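Local coordinates for protein sarcoplasmic calcium-binding proteins II, V, VI, and VII (Branchiostoma lanceolatum, PDB 2SAS) that binds calcium ions through EF-hand loops and seems more abundant in fast-contracting muscles, with no functional relationship established, at residues R63-R68 with E80-M85; G67-D70 with V76-W79; P100-N105 with E163-L168. All coordinates share one frame; numbering follows the deposited sequence.

Overall arrangement
Contacts 1 and 2 describe one EF-hand from two levels, with their centres 4 Å apart. Contact 1 packs the helices that enter and leave the calcium loop, and contact 2 brings the loop's first ligand together with its central short strand. Both share G67 and R68, and both reach the same calcium ion and its water, E81 coming from contact 1 and D70 and V76 from contact 2. Contact 3 belongs to the second half of the chain, its centre about 14 Å from that of contact 1 and 17 Å from that of contact 2. It still abuts them: D64 OD1 lies 3.0 Å from W102 N, and R68 NE lies 3.3 Å from P100 CB.

Contact 1 of 3, residues R63-R68 with E80-M85; sequences RDLKGR and EEYLAM. With CA (calcium ion), chain C.
M85 lays its thioether end against L65, the two side chains crossing at about a right angle. The closest pair is M85 CE to L65 CD1 at 3.3 Å. M85 SD lies 3.7 Å from L65 CD1. M85 runs extended as far as SD and then bends (chi3 65°), which turns CE onto the leucine. SD also meets the aliphatic root of R68, 4.1 Å from its CB, while L65 CD1 lies 4.4 Å from Y82 CD1, at the edge of the ring and near its plane. Beyond CB, R68 leads away to D64: its NE bonds D64 OD1 at 2.5 Å in a salt bridge that lies in the guanidinium plane but meets the carboxylate 39° out of its own plane. E81, one turn before M85, binds calcium through OE1 at 2.3 Å. Its OE2 stays 3.1 Å from the ion and accepts a bond from I71 N, which fixes the rotation of the carboxylate. The two helix axes pass 10.8 Å apart at 90°, the near-perpendicular setting of the EF-hand's entering and leaving helices. Helix 4-18 packs against this contact, L18 touching L65 and Y82, and T13 OG1 hydrogen-bonded to Y82 OH. Strand 77-78 lies in the turn that joins helix 48-69 to helix 79-91.

Contact 2 of 3, residues G67-D70 with V76-W79; sequences GRAD and VVSW. With CA (calcium ion), chain C.
V76 O binds the calcium ion at 2.3 Å, and D70 OD1, from the first position of the loop, grips the same ion. The D70 bond is modelled at 1.9 Å, short for calcium, so its exact length is doubtful. V76 O and D70 OD1 lie only 2.7 Å apart; neither carries a hydrogen to share, and the ion between them accounts for their closeness, with an angle of about 80° at the metal. D70 uses a single oxygen, since its OD2 stays 4.0 Å from calcium. Its CG stands anti to the backbone N (chi1 -166°), which swings the carboxylate toward the ion. A water at 2.3 Å from calcium sits almost straight across from D70 OD1, at about 170°. With N72, D74 and E81 the shell has six oxygens in the model, one fewer than the canonical seven, E81 being bound through OE1 alone; the order of ligands is that of an EF-hand loop, in which D70 is the first, V76 gives its backbone carbonyl and E81 comes last. Beneath the polar shell, A69 CB packs on V77 CG1 at 3.8 Å, and V77 CG2 lies 4.3 Å from D70 N, so the valine lies against the end of the entering helix. V77 also pairs its backbone with I26, forming the short antiparallel sheet that couples this loop to the first EF-hand. S78 N-caps helix 79-91 while its N bonds E81 OE1, consistent with a capping box. Next to it, W79 NE1 bonds A139 O of the second subunit.

Contact 3 of 3, residues P100-N105 with E163-L168; sequences PAWCQN and ELYYRL
Y165 points its phenol end at W102 and C103, and the tyrosine and tryptophan side chains cross at about a right angle. The hydroxyl, not the ring, reaches the indole: Y165 OH lies 3.9 Å from W102 CH2, approaching the ring system obliquely. C103 fits between the two aromatic groups. Its SG sits at the edge of the Y165 ring, in plane, 5.1 Å from the centroid and 84° off the ring normal, with Y165 CE1 at 3.8 Å. The same sulfur stands 3.7 Å above one face of the W102 ring, displaced toward the rim, so a single atom meets one ring edge-on and the other from above. This is a cysteine sulfur-aromatic contact, and SG lies 3.4 Å from Y165 OH. It joins the start of helix 103-114, the helix entering EF-hand 3, to helix 158-170 of EF-hand 4. With CG anti to the backbone N (chi1 179°), the ring carries the hydroxyl across to C103, although the CA atoms of C103 and Y165 are 9.4 Å apart. Replacing Y165 by an alanine removes ring and hydroxyl together and is likely to leave the C103 sulfur without its edge-on partner and open a gap beside the W102 indole. F17 of helix 4-18 touches Y165, while Y82, M85 and W86 of helix 79-91 pack on W102.

Contact 1 of 3, residues R63-R68 with E80-M85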
loop_
_atom_site.group_PDB
_atom_site.type_symbol
_atom_site.label_atom_id
_atom_site.label_comp_id
_atom_site.label_asym_id
_atom_site.label_seq_id
_atom_site.Cartn_x
_atom_site.Cartn_y
_atom_site.Cartn_z
ATOM N N ARG A 63 -3.051 21.449 15.545
ATOM C CA ARG A 63 -2.582 22.130 16.745
ATOM C C ARG A 63 -2.218 21.115 17.812
ATOM O O ARG A 63 -1.142 21.197 18.413
ATOM C CB ARG A 63 -3.622 23.106 17.264
ATOM C CG ARG A 63 -3.308 23.902 18.500
ATOM C CD ARG A 63 -3.593 25.369 18.289
ATOM N NE ARG A 63 -3.469 25.752 16.877
ATOM C CZ ARG A 63 -4.539 26.130 16.167
ATOM N NH1 ARG A 63 -5.748 26.110 16.733
ATOM N NH2 ARG A 63 -4.422 26.528 14.898
ATOM N N ASP A 64 -3.084 20.157 18.061
ATOM C CA ASP A 64 -2.793 19.148 19.104
ATOM C C ASP A 64 -1.678 18.227 18.637
ATOM O O ASP A 64 -0.914 17.782 19.530
ATOM C CB ASP A 64 -4.041 18.352 19.457
ATOM C CG ASP A 64 -3.858 17.403 20.627
ATOM O OD1 ASP A 64 -3.469 16.246 20.358
ATOM O OD2 ASP A 64 -4.121 17.770 21.772
ATOM N N LEU A 65 -1.605 17.909 17.356
ATOM C CA LEU A 65 -0.519 17.014 16.921
ATOM C C LEU A 65 0.813 17.788 17.011
ATOM O O LEU A 65 1.751 17.254 17.639
ATOM C CB LEU A 65 -0.833 16.390 15.587
ATOM C CG LEU A 65 0.255 15.577 14.875
ATOM C CD1 LEU A 65 0.552 14.326 15.632
ATOM C CD2 LEU A 65 -0.243 15.320 13.451
ATOM N N LYS A 66 0.861 18.933 16.353
ATOM C CA LYS A 66 2.042 19.811 16.340
ATOM C C LYS A 66 2.584 20.030 17.754
ATOM O O LYS A 66 3.796 19.903 18.002
ATOM C CB LYS A 66 1.721 21.184 15.757
ATOM C CG LYS A 66 2.800 21.949 15.054
ATOM C CD LYS A 66 2.362 23.294 14.512
ATOM C CE LYS A 66 2.229 24.401 15.527
ATOM N NZ LYS A 66 0.977 24.265 16.330
ATOM N N GLY A 67 1.739 20.378 18.681
ATOM C CA GLY A 67 2.117 20.628 20.080
ATOM C C GLY A 67 2.567 19.446 20.883
ATOM O O GLY A 67 2.981 19.556 22.055
ATOM N N ARG A 68 2.522 18.248 20.342
ATOM C CA ARG A 68 2.912 17.018 21.014
ATOM C C ARG A 68 4.097 16.307 20.363
ATOM O O ARG A 68 4.825 15.558 21.059
ATOM C CB ARG A 68 1.827 15.960 20.960
ATOM C CG ARG A 68 0.648 16.013 21.875
ATOM C CD ARG A 68 -0.271 14.861 21.538
ATOM N NE ARG A 68 -1.655 15.225 21.810
ATOM C CZ ARG A 68 -2.105 15.225 23.073
ATOM N NH1 ARG A 68 -1.280 14.802 24.034
ATOM N NH2 ARG A 68 -3.346 15.583 23.397
ATOM N N GLU A 80 10.182 10.566 12.180
ATOM C CA GLU A 80 10.909 10.351 13.442
ATOM C C GLU A 80 10.190 10.981 14.614
ATOM O O GLU A 80 10.005 10.310 15.662
ATOM C CB GLU A 80 12.340 10.917 13.380
ATOM C CG GLU A 80 13.120 10.428 12.126
ATOM C CD GLU A 80 12.765 11.199 10.872
ATOM O OE1 GLU A 80 12.253 12.313 10.913
ATOM O OE2 GLU A 80 13.027 10.614 9.807
ATOM N N GLU A 81 9.725 12.221 14.541
ATOM C CA GLU A 81 8.996 12.788 15.689
ATOM C C GLU A 81 7.649 12.093 15.880
ATOM O O GLU A 81 7.217 11.889 17.036
ATOM C CB GLU A 81 8.792 14.282 15.667
ATOM C CG GLU A 81 10.002 15.065 15.098
ATOM C CD GLU A 81 9.708 16.513 14.894
ATOM O OE1 GLU A 81 9.208 16.959 13.870
ATOM O OE2 GLU A 81 9.984 17.174 15.898
ATOM N N TYR A 82 7.011 11.726 14.789
ATOM C CA TYR A 82 5.742 11.001 14.797
ATOM C C TYR A 82 5.968 9.608 15.407
ATOM O O TYR A 82 5.067 9.124 16.158
ATOM C CB TYR A 82 5.088 10.934 13.400
ATOM C CG TYR A 82 3.720 10.319 13.285
ATOM C CD1 TYR A 82 2.530 10.967 13.659
ATOM C CD2 TYR A 82 3.598 8.992 12.880
ATOM C CE1 TYR A 82 1.281 10.322 13.596
ATOM C CE2 TYR A 82 2.391 8.353 12.763
ATOM C CZ TYR A 82 1.206 9.023 13.122
ATOM O OH TYR A 82 -0.002 8.347 12.990
ATOM N N LEU A 83 7.112 9.011 15.108
ATOM C CA LEU A 83 7.424 7.646 15.689
ATOM C C LEU A 83 7.556 7.834 17.201
ATOM O O LEU A 83 6.882 7.199 18.022
ATOM C CB LEU A 83 8.659 7.123 15.003
ATOM C CG LEU A 83 8.779 5.675 14.603
ATOM C CD1 LEU A 83 10.249 5.274 14.439
ATOM C CD2 LEU A 83 8.129 4.697 15.592
ATOM N N ALA A 84 8.418 8.773 17.580
ATOM C CA ALA A 84 8.656 9.165 18.976
ATOM C C ALA A 84 7.378 9.392 19.710
ATOM O O ALA A 84 7.250 8.925 20.853
ATOM C CB ALA A 84 9.526 10.425 19.027
ATOM N N MET A 85 6.430 10.123 19.146
ATOM C CA MET A 85 5.126 10.383 19.772
ATOM C C MET A 85 4.427 9.044 20.049
ATOM O O MET A 85 3.896 8.814 21.148
ATOM C CB MET A 85 4.222 11.267 18.933
ATOM C CG MET A 85 2.830 11.345 19.524
ATOM S SD MET A 85 1.877 12.594 18.561
ATOM C CE MET A 85 1.871 11.684 17.005
HETATM CA CA CA C . 9.561 19.251 13.673
HETATM O O HOH W 1 11.039 18.536 12.081
#

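Contact 2 of 3, residues G67-D70 with V76-W79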
loop_
_atom_site.group_PDB
_atom_site.type_symbol
_atom_site.label_atom_id
_atom_site.label_comp_id
_atom_site.label_asym_id
_atom_site.label_seq_id
_atom_site.Cartn_x
_atom_site.Cartn_y
_atom_site.Cartn_z
ATOM N N GLY A 67 1.739 20.378 18.681
ATOM C CA GLY A 67 2.117 20.628 20.080
ATOM C C GLY A 67 2.567 19.446 20.883
ATOM O O GLY A 67 2.981 19.556 22.055
ATOM N N ARG A 68 2.522 18.248 20.342
ATOM C CA ARG A 68 2.912 17.018 21.014
ATOM C C ARG A 68 4.097 16.307 20.363
ATOM O O ARG A 68 4.825 15.558 21.059
ATOM C CB ARG A 68 1.827 15.960 20.960
ATOM C CG ARG A 68 0.648 16.013 21.875
ATOM C CD ARG A 68 -0.271 14.861 21.538
ATOM N NE ARG A 68 -1.655 15.225 21.810
ATOM C CZ ARG A 68 -2.105 15.225 23.073
ATOM N NH1 ARG A 68 -1.280 14.802 24.034
ATOM N NH2 ARG A 68 -3.346 15.583 23.397
ATOM N N ALA A 69 4.208 16.478 19.075
ATOM C CA ALA A 69 5.234 15.753 18.325
ATOM C C ALA A 69 6.295 16.641 17.751
ATOM O O ALA A 69 7.362 16.099 17.485
ATOM C CB ALA A 69 4.563 14.895 17.224
ATOM N N ASP A 70 6.006 17.927 17.600
ATOM C CA ASP A 70 7.040 18.802 17.028
ATOM C C ASP A 70 8.037 19.227 18.139
ATOM O O ASP A 70 7.903 20.321 18.719
ATOM C CB ASP A 70 6.424 19.984 16.351
ATOM C CG ASP A 70 7.392 20.747 15.460
ATOM O OD1 ASP A 70 8.351 20.161 14.891
ATOM O OD2 ASP A 70 7.046 21.929 15.350
ATOM N N VAL A 76 6.644 21.394 11.469
ATOM C CA VAL A 76 6.677 20.218 10.578
ATOM C C VAL A 76 6.757 19.015 11.531
ATOM O O VAL A 76 7.580 19.109 12.478
ATOM C CB VAL A 76 7.875 20.264 9.627
ATOM C CG1 VAL A 76 7.857 19.110 8.621
ATOM C CG2 VAL A 76 8.042 21.604 8.919
ATOM N N VAL A 77 5.918 18.005 11.346
ATOM C CA VAL A 77 6.059 16.816 12.211
ATOM C C VAL A 77 6.776 15.817 11.279
ATOM O O VAL A 77 6.250 15.515 10.185
ATOM C CB VAL A 77 4.773 16.298 12.817
ATOM C CG1 VAL A 77 4.933 14.922 13.479
ATOM C CG2 VAL A 77 4.108 17.244 13.816
ATOM N N SER A 78 7.968 15.358 11.657
ATOM C CA SER A 78 8.598 14.384 10.714
ATOM C C SER A 78 8.174 12.997 11.164
ATOM O O SER A 78 7.542 12.852 12.232
ATOM C CB SER A 78 10.128 14.563 10.803
ATOM O OG SER A 78 10.444 14.663 12.182
ATOM N N TRP A 79 8.545 12.031 10.386
ATOM C CA TRP A 79 8.323 10.601 10.646
ATOM C C TRP A 79 8.914 10.226 12.009
ATOM O O TRP A 79 8.232 9.626 12.842
ATOM C CB TRP A 79 8.984 9.737 9.574
ATOM C CG TRP A 79 9.107 8.306 10.025
ATOM C CD1 TRP A 79 10.250 7.569 10.058
ATOM C CD2 TRP A 79 8.049 7.449 10.471
ATOM N NE1 TRP A 79 9.963 6.287 10.470
ATOM C CE2 TRP A 79 8.626 6.189 10.723
ATOM C CE3 TRP A 79 6.668 7.615 10.602
ATOM C CZ2 TRP A 79 7.887 5.071 11.123
ATOM C CZ3 TRP A 79 5.920 6.501 11.006
ATOM C CH2 TRP A 79 6.516 5.277 11.278
HETATM CA CA CA C . 9.561 19.251 13.673
HETATM O O HOH W 1 11.039 18.536 12.081
#

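Contact 3 of 3, residues P100-N105 with E163-L168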
loop_
_atom_site.group_PDB
_atom_site.type_symbol
_atom_site.label_atom_id
_atom_site.label_comp_id
_atom_site.label_asym_id
_atom_site.label_seq_id
_atom_site.Cartn_x
_atom_site.Cartn_y
_atom_site.Cartn_z
ATOM N N PRO A 100 -3.985 10.278 22.287
ATOM C CA PRO A 100 -3.877 11.738 22.346
ATOM C C PRO A 100 -5.092 12.277 21.628
ATOM O O PRO A 100 -5.585 11.695 20.645
ATOM C CB PRO A 100 -2.530 12.050 21.746
ATOM C CG PRO A 100 -2.126 10.827 20.955
ATOM C CD PRO A 100 -2.918 9.673 21.514
ATOM N N ALA A 101 -5.548 13.415 22.112
ATOM C CA ALA A 101 -6.689 14.111 21.592
ATOM C C ALA A 101 -6.735 14.298 20.095
ATOM O O ALA A 101 -7.912 14.280 19.645
ATOM C CB ALA A 101 -6.835 15.479 22.273
ATOM N N TRP A 102 -5.645 14.490 19.391
ATOM C CA TRP A 102 -5.701 14.721 17.931
ATOM C C TRP A 102 -6.376 13.507 17.278
ATOM O O TRP A 102 -6.997 13.645 16.224
ATOM C CB TRP A 102 -4.331 15.019 17.309
ATOM C CG TRP A 102 -3.380 13.881 17.300
ATOM C CD1 TRP A 102 -2.496 13.547 18.275
ATOM C CD2 TRP A 102 -3.228 12.861 16.286
ATOM N NE1 TRP A 102 -1.801 12.412 17.961
ATOM C CE2 TRP A 102 -2.221 11.972 16.738
ATOM C CE3 TRP A 102 -3.821 12.645 15.046
ATOM C CZ2 TRP A 102 -1.813 10.889 15.994
ATOM C CZ3 TRP A 102 -3.437 11.548 14.312
ATOM C CH2 TRP A 102 -2.447 10.682 14.771
ATOM N N CYS A 103 -6.179 12.361 17.937
ATOM C CA CYS A 103 -6.724 11.066 17.488
ATOM C C CYS A 103 -8.256 11.040 17.512
ATOM O O CYS A 103 -8.878 10.429 16.648
ATOM C CB CYS A 103 -6.201 9.934 18.376
ATOM S SG CYS A 103 -4.738 9.174 17.677
ATOM N N GLN A 104 -8.783 11.684 18.526
ATOM C CA GLN A 104 -10.225 11.846 18.767
ATOM C C GLN A 104 -10.847 12.606 17.602
ATOM O O GLN A 104 -12.072 12.597 17.445
ATOM C CB GLN A 104 -10.498 12.558 20.094
ATOM C CG GLN A 104 -9.695 12.061 21.293
ATOM C CD GLN A 104 -9.874 10.572 21.538
ATOM O OE1 GLN A 104 -10.941 10.011 21.259
ATOM N NE2 GLN A 104 -8.834 9.918 22.060
ATOM N N ASN A 105 -10.046 13.282 16.777
ATOM C CA ASN A 105 -10.635 13.957 15.609
ATOM C C ASN A 105 -10.318 13.150 14.337
ATOM O O ASN A 105 -11.054 13.274 13.340
ATOM C CB ASN A 105 -10.252 15.417 15.414
ATOM C CG ASN A 105 -11.084 16.027 14.266
ATOM O OD1 ASN A 105 -12.218 16.444 14.544
ATOM N ND2 ASN A 105 -10.549 16.128 13.049
ATOM N N GLU A 163 -12.361 0.815 17.978
ATOM C CA GLU A 163 -11.705 -0.364 18.542
ATOM C C GLU A 163 -10.567 -0.817 17.642
ATOM O O GLU A 163 -9.485 -1.182 18.101
ATOM C CB GLU A 163 -12.642 -1.575 18.755
ATOM C CG GLU A 163 -13.913 -1.495 19.579
ATOM C CD GLU A 163 -14.843 -2.699 19.547
ATOM O OE1 GLU A 163 -14.560 -3.796 19.068
ATOM O OE2 GLU A 163 -15.989 -2.479 20.048
ATOM N N LEU A 164 -10.904 -0.840 16.347
ATOM C CA LEU A 164 -9.930 -1.281 15.336
ATOM C C LEU A 164 -8.843 -0.250 15.150
ATOM O O LEU A 164 -7.650 -0.588 15.063
ATOM C CB LEU A 164 -10.717 -1.666 14.105
ATOM C CG LEU A 164 -11.795 -2.732 14.259
ATOM C CD1 LEU A 164 -12.702 -2.678 13.035
ATOM C CD2 LEU A 164 -11.101 -4.088 14.345
ATOM N N TYR A 165 -9.234 1.027 15.125
ATOM C CA TYR A 165 -8.177 2.075 14.983
ATOM C C TYR A 165 -7.145 1.891 16.109
ATOM O O TYR A 165 -5.951 1.781 15.806
ATOM C CB TYR A 165 -8.768 3.462 14.851
ATOM C CG TYR A 165 -7.825 4.619 14.722
ATOM C CD1 TYR A 165 -7.262 5.162 15.892
ATOM C CD2 TYR A 165 -7.511 5.233 13.535
ATOM C CE1 TYR A 165 -6.436 6.275 15.849
ATOM C CE2 TYR A 165 -6.655 6.341 13.448
ATOM C CZ TYR A 165 -6.153 6.875 14.616
ATOM O OH TYR A 165 -5.306 7.968 14.590
ATOM N N TYR A 166 -7.650 1.729 17.319
ATOM C CA TYR A 166 -6.869 1.503 18.528
ATOM C C TYR A 166 -5.885 0.352 18.372
ATOM O O TYR A 166 -4.700 0.426 18.742
ATOM C CB TYR A 166 -7.754 1.169 19.770
ATOM C CG TYR A 166 -6.889 0.999 21.003
ATOM C CD1 TYR A 166 -6.167 2.102 21.470
ATOM C CD2 TYR A 166 -6.767 -0.196 21.731
ATOM C CE1 TYR A 166 -5.354 2.071 22.592
ATOM C CE2 TYR A 166 -5.938 -0.268 22.849
ATOM C CZ TYR A 166 -5.249 0.861 23.282
ATOM O OH TYR A 166 -4.451 0.804 24.399
ATOM N N ARG A 167 -6.389 -0.749 17.844
ATOM C CA ARG A 167 -5.560 -1.955 17.684
ATOM C C ARG A 167 -4.526 -1.806 16.582
ATOM O O ARG A 167 -3.481 -2.476 16.695
ATOM C CB ARG A 167 -6.416 -3.182 17.437
ATOM C CG ARG A 167 -7.342 -3.512 18.622
ATOM C CD ARG A 167 -8.249 -4.593 18.046
ATOM N NE ARG A 167 -9.015 -5.223 19.096
ATOM C CZ ARG A 167 -8.530 -6.289 19.758
ATOM N NH1 ARG A 167 -7.338 -6.784 19.381
ATOM N NH2 ARG A 167 -9.241 -6.860 20.720
ATOM N N LEU A 168 -4.853 -1.030 15.601
ATOM C CA LEU A 168 -3.975 -0.751 14.463
ATOM C C LEU A 168 -2.743 0.034 14.976
ATOM O O LEU A 168 -1.627 -0.152 14.547
ATOM C CB LEU A 168 -4.740 0.157 13.463
ATOM C CG LEU A 168 -4.298 0.268 12.035
ATOM C CD1 LEU A 168 -4.243 1.737 11.566
ATOM C CD2 LEU A 168 -2.939 -0.347 11.766
#